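Local coordinates for protein MIP07328p (Drosophila melanogaster, PDB 6FKK) that probably acts as a chemorepellent axon guidance cue that binds semaphorin receptors, here as the sema domain and plexin repeat of a membrane-anchored semaphorin, at residues D26-I30 against V465-L470; K29-D35 against E452-S458; N256-P260 against G373-T378. All coordinates share one frame; numbering follows the deposited sequence.

Interaction 1 (D26-I30 against V465-L470); sequences DYFKI and VSDGSL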
loop_
_atom_site.group_PDB
_atom_site.type_symbol
_atom_site.label_atom_id
_atom_site.label_comp_id
_atom_site.label_asym_id
_atom_site.label_seq_id
_atom_site.Cartn_x
_atom_site.Cartn_y
_atom_site.Cartn_z
ATOM N N ASP A 26 -1.115 -3.653 21.539
ATOM C CA ASP A 26 -0.947 -4.840 20.709
ATOM C C ASP A 26 -0.281 -4.506 19.381
ATOM O O ASP A 26 0.512 -5.303 18.864
ATOM C CB ASP A 26 -2.293 -5.529 20.486
ATOM C CG ASP A 26 -2.874 -6.108 21.772
ATOM O OD1 ASP A 26 -2.315 -5.850 22.856
ATOM O OD2 ASP A 26 -3.893 -6.825 21.695
ATOM N N TYR A 27 -0.587 -3.337 18.821
ATOM C CA TYR A 27 -0.062 -2.892 17.531
ATOM C C TYR A 27 -0.302 -3.950 16.450
ATOM O O TYR A 27 0.607 -4.642 15.994
ATOM C CB TYR A 27 1.423 -2.537 17.639
ATOM C CG TYR A 27 1.695 -1.266 18.408
ATOM C CD1 TYR A 27 1.325 -0.032 17.893
ATOM C CD2 TYR A 27 2.336 -1.299 19.640
ATOM C CE1 TYR A 27 1.576 1.134 18.587
ATOM C CE2 TYR A 27 2.592 -0.136 20.340
ATOM C CZ TYR A 27 2.210 1.077 19.809
ATOM O OH TYR A 27 2.465 2.237 20.504
ATOM N N PHE A 28 -1.572 -4.063 16.065
ATOM C CA PHE A 28 -1.973 -5.054 15.075
ATOM C C PHE A 28 -1.368 -4.747 13.707
ATOM O O PHE A 28 -1.105 -3.591 13.361
ATOM C CB PHE A 28 -3.499 -5.110 14.959
ATOM C CG PHE A 28 -4.174 -5.809 16.108
ATOM C CD1 PHE A 28 -3.532 -6.825 16.794
ATOM C CD2 PHE A 28 -5.453 -5.449 16.500
ATOM C CE1 PHE A 28 -4.152 -7.469 17.850
ATOM C CE2 PHE A 28 -6.077 -6.089 17.556
ATOM C CZ PHE A 28 -5.424 -7.100 18.232
ATOM N N LYS A 29 -1.154 -5.805 12.928
ATOM C CA LYS A 29 -0.668 -5.696 11.558
ATOM C C LYS A 29 -1.211 -6.872 10.760
ATOM O O LYS A 29 -1.099 -8.021 11.199
ATOM C CB LYS A 29 0.863 -5.678 11.507
ATOM C CG LYS A 29 1.453 -5.832 10.109
ATOM C CD LYS A 29 1.412 -4.532 9.320
ATOM C CE LYS A 29 2.029 -4.713 7.937
ATOM N NZ LYS A 29 3.425 -5.237 8.003
ATOM N N ILE A 30 -1.798 -6.586 9.603
ATOM C CA ILE A 30 -2.358 -7.631 8.754
ATOM C C ILE A 30 -1.229 -8.302 7.985
ATOM O O ILE A 30 -0.426 -7.632 7.326
ATOM C CB ILE A 30 -3.417 -7.054 7.801
ATOM C CG1 ILE A 30 -4.576 -6.443 8.592
ATOM C CG2 ILE A 30 -3.930 -8.132 6.860
ATOM C CD1 ILE A 30 -5.330 -7.440 9.449
ATOM N N VAL A 465 -8.768 -1.437 10.284
ATOM C CA VAL A 465 -7.732 -1.966 11.164
ATOM C C VAL A 465 -7.039 -0.803 11.859
ATOM O O VAL A 465 -6.467 0.071 11.196
ATOM C CB VAL A 465 -6.713 -2.821 10.393
ATOM C CG1 VAL A 465 -5.636 -3.335 11.334
ATOM C CG2 VAL A 465 -7.413 -3.970 9.688
ATOM N N SER A 466 -7.084 -0.798 13.188
ATOM C CA SER A 466 -6.338 0.147 14.002
ATOM C C SER A 466 -5.187 -0.586 14.685
ATOM O O SER A 466 -4.906 -1.754 14.393
ATOM C CB SER A 466 -7.258 0.826 15.018
ATOM O OG SER A 466 -7.598 -0.062 16.070
ATOM N N ASP A 467 -4.516 0.105 15.608
ATOM C CA ASP A 467 -3.413 -0.524 16.326
ATOM C C ASP A 467 -3.903 -1.674 17.195
ATOM O O ASP A 467 -3.218 -2.692 17.333
ATOM C CB ASP A 467 -2.673 0.508 17.175
ATOM C CG ASP A 467 -1.655 1.297 16.377
ATOM O OD1 ASP A 467 -1.151 0.770 15.360
ATOM O OD2 ASP A 467 -1.356 2.442 16.774
ATOM N N GLY A 468 -5.090 -1.540 17.778
ATOM C CA GLY A 468 -5.563 -2.562 18.690
ATOM C C GLY A 468 -6.985 -3.027 18.461
ATOM O O GLY A 468 -7.653 -3.445 19.411
ATOM N N SER A 469 -7.463 -2.980 17.218
ATOM C CA SER A 469 -8.824 -3.419 16.944
ATOM C C SER A 469 -9.013 -3.666 15.455
ATOM O O SER A 469 -8.360 -3.040 14.616
ATOM C CB SER A 469 -9.853 -2.392 17.431
ATOM O OG SER A 469 -9.760 -1.188 16.688
ATOM N N LEU A 470 -9.913 -4.597 15.148
ATOM C CA LEU A 470 -10.477 -4.769 13.817
ATOM C C LEU A 470 -11.965 -4.469 13.903
ATOM O O LEU A 470 -12.652 -4.986 14.790
ATOM C CB LEU A 470 -10.266 -6.188 13.281
ATOM C CG LEU A 470 -8.880 -6.828 13.326
ATOM C CD1 LEU A 470 -8.909 -8.158 12.594
ATOM C CD2 LEU A 470 -7.834 -5.908 12.729
#
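The carbonyl oxygen of Asp467 accepts the backbone N-H of Phe28, the single hydrogen bond between 26-30 and 465-470. Its N-H...O angle is 168°, nearly straight. The modelled N to O length is very short and is doubtful at this resolution. The acceptor stands in the turn that joins strand 461-465 to strand 469-474. Ser466 N bonds to Ser469 O at 2.9 Å across that turn, and the hydroxyls of Ser466 and Ser469 are also hydrogen-bonded to each other.

Phe28 buries the largest area of any residue in this contact, mostly against the backbone of the turn. Its CG stands anti to its own carbonyl carbon (chi1 -75°), which swings the ring over to the turn. The ring presents an edge to Ser469, with CD2 3.3 Å from Ser469 N. The Gly468 carbonyl carbon approaches the same ring obliquely. Phe20 and Val40 also touch this ring.

The fold is the seven-bladed beta-propeller of sema domains. Strand 18-21 completes the sheet of the last blade, beside 469-474, and the chain then passes through 26-28 into the first blade at strand 29-33. The contact therefore lies where the propeller ring closes.

The Tyr27 ring meets the Asp467 side chain obliquely, with CD1 of Tyr27 3.6 Å from CG of Asp467. Ring and carboxylate planes are 69° apart, so the two do not stack. The carboxylate has its stronger partner in Arg451, by a salt bridge, while the Tyr27 carbonyl is bonded to Arg87. Farther along, Ile30 CG1 meets Val465 CG2 at 3.9 Å, and Ile30 CD1 lies 4.4 Å from Leu470 CD2. Val40 touches both Ile30 and Leu470.

Interaction 2 (K29-D35 against E452-S458); sequences KILDHND and ELVISTS
This is a contact between neighbouring propeller blades, made by side chains such as Glu452 and Val454 against Ile30 and His33. Strands 29-33 and 452-456 are edge strands of the first- and last-blade sheets, the innermost strand of each blade. Their short axes run 39° apart and 8.6 Å from each other at closest approach, too far for backbone pairing.

At one end, Glu452 reaches across. Its OE1 takes the N-H of Ile30 at 3.1 Å, through the syn lone pair and at 159°. The extended chain beyond CG brings the carboxylate there. OE2 lies against the bent Lys29 chain, 3.6 Å from its CE; Lys29 NZ stays 5.0 Å from OE2, so the two charges do not pair directly.

In the middle, Val454 CG1 sits over one face of the His33 imidazole, 3.8 Å from the ring centroid, in a CH-pi contact. Val454 CG2 turns to Ile30 CG1.

At the far end the chains come close. Ser456 OG donates to Asp35 O at 2.7 Å, from a position tilted out of the carbonyl plane. Asp35 OD1 receives a weak bond from Thr457 N, and OD2 faces the hydroxyls of Thr457 and Ser458.

The polar bonds flank a middle of van der Waals and CH-pi packing. Each of the three, one weak, joins a side chain to a backbone group, so the blades meet here without backbone-to-backbone bonds.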
loop_
_atom_site.group_PDB
_atom_site.type_symbol
_atom_site.label_atom_id
_atom_site.label_comp_id
_atom_site.label_asym_id
_atom_site.label_seq_id
_atom_site.Cartn_x
_atom_site.Cartn_y
_atom_site.Cartn_z
ATOM N N LYS A 29 -1.154 -5.805 12.928
ATOM C CA LYS A 29 -0.668 -5.696 11.558
ATOM C C LYS A 29 -1.211 -6.872 10.760
ATOM O O LYS A 29 -1.099 -8.021 11.199
ATOM C CB LYS A 29 0.863 -5.678 11.507
ATOM C CG LYS A 29 1.453 -5.832 10.109
ATOM C CD LYS A 29 1.412 -4.532 9.320
ATOM C CE LYS A 29 2.029 -4.713 7.937
ATOM N NZ LYS A 29 3.425 -5.237 8.003
ATOM N N ILE A 30 -1.798 -6.586 9.603
ATOM C CA ILE A 30 -2.358 -7.631 8.754
ATOM C C ILE A 30 -1.229 -8.302 7.985
ATOM O O ILE A 30 -0.426 -7.632 7.326
ATOM C CB ILE A 30 -3.417 -7.054 7.801
ATOM C CG1 ILE A 30 -4.576 -6.443 8.592
ATOM C CG2 ILE A 30 -3.930 -8.132 6.860
ATOM C CD1 ILE A 30 -5.330 -7.440 9.449
ATOM N N LEU A 31 -1.163 -9.630 8.070
ATOM C CA LEU A 31 -0.113 -10.401 7.417
ATOM C C LEU A 31 -0.585 -11.162 6.188
ATOM O O LEU A 31 0.196 -11.336 5.251
ATOM C CB LEU A 31 0.511 -11.391 8.408
ATOM C CG LEU A 31 1.132 -10.762 9.657
ATOM C CD1 LEU A 31 1.816 -11.814 10.517
ATOM C CD2 LEU A 31 2.109 -9.662 9.273
ATOM N N ASP A 32 -1.836 -11.615 6.168
ATOM C CA ASP A 32 -2.391 -12.310 5.015
ATOM C C ASP A 32 -3.908 -12.266 5.118
ATOM O O ASP A 32 -4.459 -12.342 6.219
ATOM C CB ASP A 32 -1.899 -13.762 4.939
ATOM C CG ASP A 32 -2.310 -14.452 3.651
ATOM O OD1 ASP A 32 -1.770 -14.091 2.584
ATOM O OD2 ASP A 32 -3.172 -15.357 3.708
ATOM N N HIS A 33 -4.575 -12.143 3.973
ATOM C CA HIS A 33 -6.024 -12.019 3.977
ATOM C C HIS A 33 -6.601 -12.555 2.676
ATOM O O HIS A 33 -5.983 -12.454 1.612
ATOM C CB HIS A 33 -6.463 -10.563 4.181
ATOM C CG HIS A 33 -6.256 -9.694 2.978
ATOM N ND1 HIS A 33 -7.182 -9.598 1.962
ATOM C CD2 HIS A 33 -5.227 -8.886 2.626
ATOM C CE1 HIS A 33 -6.735 -8.767 1.038
ATOM N NE2 HIS A 33 -5.551 -8.321 1.418
ATOM N N ASN A 34 -7.792 -13.136 2.784
ATOM C CA ASN A 34 -8.634 -13.459 1.641
ATOM C C ASN A 34 -10.072 -13.124 2.029
ATOM O O ASN A 34 -10.326 -12.520 3.075
ATOM C CB ASN A 34 -8.454 -14.921 1.207
ATOM C CG ASN A 34 -8.537 -15.895 2.365
ATOM O OD1 ASN A 34 -9.619 -16.176 2.881
ATOM N ND2 ASN A 34 -7.390 -16.427 2.771
ATOM N N ASP A 35 -11.024 -13.525 1.186
ATOM C CA ASP A 35 -12.418 -13.141 1.389
ATOM C C ASP A 35 -13.044 -13.756 2.636
ATOM O O ASP A 35 -14.132 -13.322 3.032
ATOM C CB ASP A 35 -13.252 -13.523 0.164
ATOM C CG ASP A 35 -13.429 -12.369 -0.805
ATOM O OD1 ASP A 35 -12.959 -11.253 -0.498
ATOM O OD2 ASP A 35 -14.042 -12.578 -1.872
ATOM N N GLU A 452 -4.899 0.090 8.320
ATOM C CA GLU A 452 -5.073 -0.678 7.096
ATOM C C GLU A 452 -6.557 -0.848 6.799
ATOM O O GLU A 452 -7.414 -0.631 7.659
ATOM C CB GLU A 452 -4.397 -2.053 7.191
ATOM C CG GLU A 452 -2.884 -2.024 7.044
ATOM C CD GLU A 452 -2.229 -3.292 7.553
ATOM O OE1 GLU A 452 -2.701 -3.833 8.575
ATOM O OE2 GLU A 452 -1.245 -3.749 6.933
ATOM N N LEU A 453 -6.848 -1.244 5.560
ATOM C CA LEU A 453 -8.205 -1.541 5.117
ATOM C C LEU A 453 -8.191 -2.837 4.323
ATOM O O LEU A 453 -7.376 -2.998 3.408
ATOM C CB LEU A 453 -8.780 -0.408 4.260
ATOM C CG LEU A 453 -9.059 0.927 4.950
ATOM C CD1 LEU A 453 -9.672 1.916 3.969
ATOM C CD2 LEU A 453 -9.966 0.727 6.152
ATOM N N VAL A 454 -9.089 -3.753 4.673
ATOM C CA VAL A 454 -9.212 -5.046 4.011
ATOM C C VAL A 454 -10.632 -5.174 3.482
ATOM O O VAL A 454 -11.595 -4.871 4.197
ATOM C CB VAL A 454 -8.877 -6.209 4.963
ATOM C CG1 VAL A 454 -8.863 -7.529 4.205
ATOM C CG2 VAL A 454 -7.544 -5.963 5.645
ATOM N N ILE A 455 -10.760 -5.628 2.239
ATOM C CA ILE A 455 -12.042 -5.700 1.554
ATOM C C ILE A 455 -12.387 -7.160 1.304
ATOM O O ILE A 455 -11.596 -7.900 0.706
ATOM C CB ILE A 455 -12.020 -4.913 0.234
ATOM C CG1 ILE A 455 -12.084 -3.409 0.509
ATOM C CG2 ILE A 455 -13.159 -5.356 -0.667
ATOM C CD1 ILE A 455 -12.182 -2.572 -0.748
ATOM N N SER A 456 -13.571 -7.568 1.757
ATOM C CA SER A 456 -14.148 -8.875 1.446
ATOM C C SER A 456 -15.427 -8.620 0.655
ATOM O O SER A 456 -16.458 -8.255 1.230
ATOM C CB SER A 456 -14.426 -9.677 2.712
ATOM O OG SER A 456 -15.062 -10.905 2.396
ATOM N N THR A 457 -15.359 -8.810 -0.663
ATOM C CA THR A 457 -16.500 -8.483 -1.511
ATOM C C THR A 457 -17.634 -9.485 -1.335
ATOM O O THR A 457 -18.811 -9.107 -1.359
ATOM C CB THR A 457 -16.067 -8.421 -2.974
ATOM O OG1 THR A 457 -15.349 -9.615 -3.313
ATOM C CG2 THR A 457 -15.179 -7.214 -3.209
ATOM N N SER A 458 -17.300 -10.766 -1.159
ATOM C CA SER A 458 -18.334 -11.789 -1.058
ATOM C C SER A 458 -19.182 -11.615 0.195
ATOM O O SER A 458 -20.384 -11.900 0.171
ATOM C CB SER A 458 -17.700 -13.179 -1.081
ATOM O OG SER A 458 -16.931 -13.403 0.087
#

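Interaction 3 (N256-P260 against G373-T378); sequences NCSVP and GRPLLT. With NAG (2-acetamido-2-deoxy-beta-D-glucopyranose), chain B; NAG (2-acetamido-2-deoxy-beta-D-glucopyranose), chain C.
The two segments, 256-260 and 373-378, run 104° apart end to end and come nearest at Val259 and Arg374, with CA atoms 5.2 Å apart and no hydrogen bond between them.

Pro260 lies over one face of the Arg374 guanidinium, with CG of Pro260 3.6 Å from NH2 of Arg374. The arginine chain folds at chi3 (54°), and this brings the flat group beneath the proline ring. Val259 divides its branches. CG1 is near Arg374 NH1, while CG2 lies 3.8 Å from CD of Pro375, the two side chains crossing at about a right angle. The same CD of Pro375 lies 3.3 Å from Ser258 O. Cys257 SG lies 4.3 Å from Pro375 CG.

Asn256 carries an N-linked glycan through ND2, in the sequon Asn256-Cys257-Ser258. Ser258 OG donates to Asn256 OD1 at 2.8 Å, in the carbonyl plane, which would steady the amide that bears the sugar. An N-acetylglucosamine of the glycan is also hydrogen-bonded to the Tyr266 hydroxyl. The second sugar sets its acetyl oxygen O7 3.3 Å from Pro260 CB, so Pro260 stands between glycan and arginine.

Strands 251-259, 265-279, 298-305 and 377-380 belong to one mixed sheet of the sema propeller. Cys257 is disulfide-bonded to Cys302 of strand 298-305, whose Ala300 and Cys302 touch Pro375. Leu376 and Leu377 form a classic beta bulge opposite Val301 of that strand. Phe267 of strand 265-279 touches both Val259 and Pro375. Leu433, of strand 432-442 in a separate antiparallel sheet, meets Arg374.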
loop_
_atom_site.group_PDB
_atom_site.type_symbol
_atom_site.label_atom_id
_atom_site.label_comp_id
_atom_site.label_asym_id
_atom_site.label_seq_id
_atom_site.Cartn_x
_atom_site.Cartn_y
_atom_site.Cartn_z
ATOM N N ASN A 256 5.163 10.789 -9.088
ATOM C CA ASN A 256 4.675 12.147 -9.315
ATOM C C ASN A 256 3.177 12.174 -9.030
ATOM O O ASN A 256 2.365 11.835 -9.896
ATOM C CB ASN A 256 4.985 12.600 -10.740
ATOM C CG ASN A 256 4.639 14.060 -10.991
ATOM O OD1 ASN A 256 3.772 14.637 -10.334
ATOM N ND2 ASN A 256 5.321 14.664 -11.957
ATOM N N CYS A 257 2.820 12.588 -7.820
ATOM C CA CYS A 257 1.432 12.809 -7.428
ATOM C C CYS A 257 1.282 14.301 -7.153
ATOM O O CYS A 257 1.598 14.775 -6.058
ATOM C CB CYS A 257 1.062 11.969 -6.210
ATOM S SG CYS A 257 -0.678 12.087 -5.734
ATOM N N SER A 258 0.807 15.040 -8.153
ATOM C CA SER A 258 0.750 16.489 -8.055
ATOM C C SER A 258 -0.446 17.017 -8.832
ATOM O O SER A 258 -0.934 16.378 -9.768
ATOM C CB SER A 258 2.034 17.139 -8.584
ATOM O OG SER A 258 2.179 16.915 -9.975
ATOM N N VAL A 259 -0.905 18.197 -8.428
ATOM C CA VAL A 259 -1.957 18.916 -9.138
ATOM C C VAL A 259 -1.289 19.796 -10.191
ATOM O O VAL A 259 -0.500 20.683 -9.826
ATOM C CB VAL A 259 -2.805 19.760 -8.181
ATOM C CG1 VAL A 259 -3.837 20.559 -8.961
ATOM C CG2 VAL A 259 -3.478 18.867 -7.151
ATOM N N PRO A 260 -1.574 19.600 -11.474
ATOM C CA PRO A 260 -0.847 20.332 -12.513
ATOM C C PRO A 260 -1.178 21.816 -12.509
ATOM O O PRO A 260 -2.206 22.261 -11.990
ATOM C CB PRO A 260 -1.318 19.664 -13.810
ATOM C CG PRO A 260 -2.663 19.110 -13.470
ATOM C CD PRO A 260 -2.577 18.681 -12.036
ATOM N N GLY A 373 -3.018 12.258 -14.805
ATOM C CA GLY A 373 -2.138 13.391 -14.596
ATOM C C GLY A 373 -2.488 14.274 -13.421
ATOM O O GLY A 373 -1.986 15.397 -13.333
ATOM N N ARG A 374 -3.333 13.800 -12.513
ATOM C CA ARG A 374 -3.745 14.573 -11.352
ATOM C C ARG A 374 -4.263 13.608 -10.296
ATOM O O ARG A 374 -4.579 12.454 -10.610
ATOM C CB ARG A 374 -4.820 15.608 -11.722
ATOM C CG ARG A 374 -6.059 15.025 -12.378
ATOM C CD ARG A 374 -7.201 16.036 -12.413
ATOM N NE ARG A 374 -6.816 17.307 -13.026
ATOM C CZ ARG A 374 -6.527 18.410 -12.342
ATOM N NH1 ARG A 374 -6.575 18.404 -11.017
ATOM N NH2 ARG A 374 -6.188 19.521 -12.982
ATOM N N PRO A 375 -4.344 14.038 -9.039
ATOM C CA PRO A 375 -4.878 13.155 -7.999
ATOM C C PRO A 375 -6.343 12.826 -8.237
ATOM O O PRO A 375 -7.120 13.645 -8.735
ATOM C CB PRO A 375 -4.697 13.969 -6.712
ATOM C CG PRO A 375 -3.630 14.952 -7.026
ATOM C CD PRO A 375 -3.808 15.289 -8.472
ATOM N N LEU A 376 -6.712 11.596 -7.876
ATOM C CA LEU A 376 -8.109 11.190 -7.938
ATOM C C LEU A 376 -8.934 11.809 -6.817
ATOM O O LEU A 376 -10.161 11.888 -6.935
ATOM C CB LEU A 376 -8.208 9.666 -7.882
ATOM C CG LEU A 376 -7.432 8.919 -8.965
ATOM C CD1 LEU A 376 -7.578 7.419 -8.782
ATOM C CD2 LEU A 376 -7.913 9.343 -10.341
ATOM N N LEU A 377 -8.285 12.245 -5.741
ATOM C CA LEU A 377 -8.955 12.903 -4.627
ATOM C C LEU A 377 -7.919 13.727 -3.882
ATOM O O LEU A 377 -6.819 13.237 -3.620
ATOM C CB LEU A 377 -9.603 11.884 -3.682
ATOM C CG LEU A 377 -10.235 12.430 -2.399
ATOM C CD1 LEU A 377 -11.516 13.174 -2.708
ATOM C CD2 LEU A 377 -10.501 11.312 -1.410
ATOM N N THR A 378 -8.262 14.970 -3.554
ATOM C CA THR A 378 -7.400 15.824 -2.751
ATOM C C THR A 378 -8.131 16.250 -1.487
ATOM O O THR A 378 -9.349 16.455 -1.494
ATOM C CB THR A 378 -6.944 17.070 -3.528
ATOM O OG1 THR A 378 -8.078 17.887 -3.839
ATOM C CG2 THR A 378 -6.247 16.670 -4.816
HETATM C C1 NAG B . 5.057 16.043 -12.271
HETATM C C2 NAG B . 6.246 16.714 -12.945
HETATM C C3 NAG B . 5.928 18.177 -13.260
HETATM C C4 NAG B . 4.584 18.318 -13.973
HETATM C C5 NAG B . 3.501 17.516 -13.258
HETATM C C6 NAG B . 2.189 17.487 -14.006
HETATM C C7 NAG B . 8.466 15.819 -12.383
HETATM C C8 NAG B . 9.604 15.859 -11.408
HETATM N N2 NAG B . 7.433 16.621 -12.108
HETATM O O3 NAG B . 6.987 18.682 -14.066
HETATM O O4 NAG B . 4.144 19.674 -13.955
HETATM O O5 NAG B . 3.919 16.157 -13.095
HETATM O O6 NAG B . 2.332 16.895 -15.289
HETATM O O7 NAG B . 8.484 15.095 -13.373
HETATM C C1 NAG C . 4.822 20.510 -14.911
HETATM C C2 NAG C . 3.791 21.304 -15.706
HETATM C C3 NAG C . 4.484 22.282 -16.656
HETATM C C4 NAG C . 5.557 23.099 -15.942
HETATM C C5 NAG C . 6.462 22.204 -15.102
HETATM C C6 NAG C . 7.426 22.979 -14.234
HETATM C C7 NAG C . 1.589 20.414 -16.329
HETATM C C8 NAG C . 0.850 19.428 -17.181
HETATM N N2 NAG C . 2.920 20.411 -16.452
HETATM O O3 NAG C . 3.499 23.149 -17.206
HETATM O O4 NAG C . 6.383 23.733 -16.912
HETATM O O5 NAG C . 5.674 21.398 -14.221
HETATM O O6 NAG C . 8.030 22.140 -13.259
HETATM O O7 NAG C . 1.011 21.178 -15.564
#

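From the N terminus, 26-30 is met first, and interaction 1 closes the longest loop when the chain returns at 465-470. Interaction 2 starts within the same stretch, sharing Lys29 and Ile30, and closes slightly earlier, at 452-458. The two touch through Val465 N and Glu452 O, with centres 13 Å apart. Together they join the first propeller blade to the last. Interaction 3, from 256-260 to 373-378, falls wholly within both loops. It ties parts of a different sheet on the opposite side of the chain's centre, with its centre 30 Å from that of interaction 1 and 27 Å from that of interaction 2.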